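Local coordinates for uncharacterized HIT-like protein HP_0404 (Helicobacter pylori 26695, PDB 4ZGL) that is probably an adenosine 5'-monophosphoramidase of the histidine triad (HIT) family, at residues A37-K42 with A57-F62. Sequence-based numbering, arbitrary orientation.
Sequences ALVIPK and AQMTSF
This contact joins the long helix of the HIT fold to the antiparallel sheet it packs against. Strand 37-41 is the middle strand of that sheet, between strands 23-27 and 96-100. Helix 57-62 runs roughly antiparallel to it. The two short axes come within 10.0 Å, at 151° between their directions. P41 and M59 are the closest residues by backbone, with their CA atoms 7.8 Å apart.

The contact is apolar and buried. V39, P41, M59 and F62 carry it. In both M59 and F62, CG is anti to the backbone N, which carries the two side chains to the strand. V39 and F62 pass alongside each other in opposite directions. In V39, CG1 is anti to the backbone N (chi1 -179°) and comes to the edge of the F62 ring, in its plane. V39 CG1 lies 3.6 Å from F62 CD2 and 3.8 Å from F62 CE2. The same methyl packs more loosely on the M59 chain, with V39 CG1 4.3 Å from M59 CG. V39 is thus placed against both helix side chains, one helical turn apart. The F62 ring also meets the ring of F23 on the neighbouring strand.

On the strand's other side, I40 points away from helix 57-62 and packs on F4 and I8 of helix 3-9. At the strand end, P41 O accepts a hydrogen bond from NE2 of H93, the first histidine of the triad motif.

M59 and P41 cross obliquely. The M59 chain is extended through chi2 and bends at chi3 (-110°). The terminal methyl, M59 CE, sits 3.6 Å from P41 CD.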
loop_
_atom_site.group_PDB
_atom_site.type_symbol
_atom_site.label_atom_id
_atom_site.label_comp_id
_atom_site.label_asym_id
_atom_site.label_seq_id
_atom_site.Cartn_x
_atom_site.Cartn_y
_atom_site.Cartn_z
ATOM N N ALA A 37 -3.685 -10.229 8.080
ATOM C CA ALA A 37 -2.672 -9.703 8.993
ATOM C C ALA A 37 -2.618 -8.177 8.948
ATOM O O ALA A 37 -3.073 -7.551 7.988
ATOM C CB ALA A 37 -1.310 -10.282 8.649
ATOM N N LEU A 38 -2.062 -7.594 10.007
ATOM C CA LEU A 38 -1.853 -6.154 10.100
ATOM C C LEU A 38 -0.375 -5.901 10.323
ATOM O O LEU A 38 0.250 -6.583 11.127
ATOM C CB LEU A 38 -2.649 -5.577 11.267
ATOM C CG LEU A 38 -4.169 -5.605 11.119
ATOM C CD1 LEU A 38 -4.833 -5.428 12.473
ATOM C CD2 LEU A 38 -4.636 -4.536 10.145
ATOM N N VAL A 39 0.187 -4.939 9.598
ATOM C CA VAL A 39 1.580 -4.535 9.791
ATOM C C VAL A 39 1.613 -3.107 10.319
ATOM O O VAL A 39 1.082 -2.195 9.678
ATOM C CB VAL A 39 2.387 -4.603 8.483
ATOM C CG1 VAL A 39 3.833 -4.190 8.728
ATOM C CG2 VAL A 39 2.309 -6.001 7.894
ATOM N N ILE A 40 2.250 -2.916 11.474
ATOM C CA ILE A 40 2.288 -1.594 12.108
ATOM C C ILE A 40 3.697 -1.181 12.516
ATOM O O ILE A 40 4.523 -2.025 12.893
ATOM C CB ILE A 40 1.282 -1.407 13.267
ATOM C CG1 ILE A 40 1.654 -2.228 14.521
ATOM C CG2 ILE A 40 -0.113 -1.706 12.753
ATOM C CD1 ILE A 40 0.910 -1.824 15.773
ATOM N N PRO A 41 3.990 0.123 12.388
ATOM C CA PRO A 41 5.255 0.644 12.890
ATOM C C PRO A 41 5.161 0.815 14.397
ATOM O O PRO A 41 4.129 1.262 14.893
ATOM C CB PRO A 41 5.369 1.998 12.190
ATOM C CG PRO A 41 3.957 2.415 11.966
ATOM C CD PRO A 41 3.234 1.142 11.634
ATOM N N LYS A 42 6.208 0.430 15.117
ATOM C CA LYS A 42 6.238 0.604 16.569
ATOM C C LYS A 42 6.262 2.085 16.937
ATOM O O LYS A 42 5.733 2.485 17.972
ATOM C CB LYS A 42 7.448 -0.109 17.175
ATOM C CG LYS A 42 7.357 -1.624 17.136
ATOM C CD LYS A 42 8.615 -2.247 17.710
ATOM C CE LYS A 42 8.420 -3.719 18.019
ATOM N NZ LYS A 42 9.622 -4.273 18.697
ATOM N N ALA A 57 10.594 2.147 3.187
ATOM C CA ALA A 57 11.536 1.212 2.580
ATOM C C ALA A 57 11.721 0.006 3.497
ATOM O O ALA A 57 11.654 -1.139 3.052
ATOM C CB ALA A 57 12.876 1.889 2.332
ATOM N N GLN A 58 11.947 0.278 4.780
ATOM C CA GLN A 58 12.184 -0.771 5.766
ATOM C C GLN A 58 10.916 -1.574 6.059
ATOM O O GLN A 58 10.987 -2.759 6.375
ATOM C CB GLN A 58 12.747 -0.162 7.052
ATOM C CG GLN A 58 14.040 0.615 6.832
ATOM C CD GLN A 58 14.705 1.047 8.125
ATOM O OE1 GLN A 58 14.050 1.187 9.154
ATOM N NE2 GLN A 58 16.014 1.263 8.076
ATOM N N MET A 59 9.762 -0.924 5.942
ATOM C CA MET A 59 8.472 -1.598 6.092
ATOM C C MET A 59 8.190 -2.524 4.916
ATOM O O MET A 59 7.649 -3.607 5.099
ATOM C CB MET A 59 7.337 -0.579 6.196
ATOM C CG MET A 59 5.994 -1.201 6.545
ATOM S SD MET A 59 4.687 0.034 6.618
ATOM C CE MET A 59 4.317 0.093 8.368
ATOM N N THR A 60 8.533 -2.078 3.711
ATOM C CA THR A 60 8.382 -2.890 2.508
ATOM C C THR A 60 9.171 -4.186 2.652
ATOM O O THR A 60 8.682 -5.271 2.323
ATOM C CB THR A 60 8.892 -2.127 1.273
ATOM O OG1 THR A 60 8.141 -0.917 1.127
ATOM C CG2 THR A 60 8.764 -2.966 0.009
ATOM N N SER A 61 10.390 -4.053 3.162
ATOM C CA SER A 61 11.236 -5.194 3.471
ATOM C C SER A 61 10.561 -6.106 4.495
ATOM O O SER A 61 10.540 -7.325 4.339
ATOM C CB SER A 61 12.583 -4.705 4.004
ATOM O OG SER A 61 13.572 -5.703 3.856
ATOM N N PHE A 62 10.008 -5.497 5.539
ATOM C CA PHE A 62 9.294 -6.221 6.588
ATOM C C PHE A 62 8.031 -6.903 6.067
ATOM O O PHE A 62 7.697 -8.007 6.498
ATOM C CB PHE A 62 8.933 -5.262 7.724
ATOM C CG PHE A 62 8.330 -5.937 8.923
ATOM C CD1 PHE A 62 9.123 -6.675 9.788
ATOM C CD2 PHE A 62 6.974 -5.823 9.193
ATOM C CE1 PHE A 62 8.572 -7.293 10.899
ATOM C CE2 PHE A 62 6.417 -6.436 10.303
ATOM C CZ PHE A 62 7.216 -7.174 11.156
#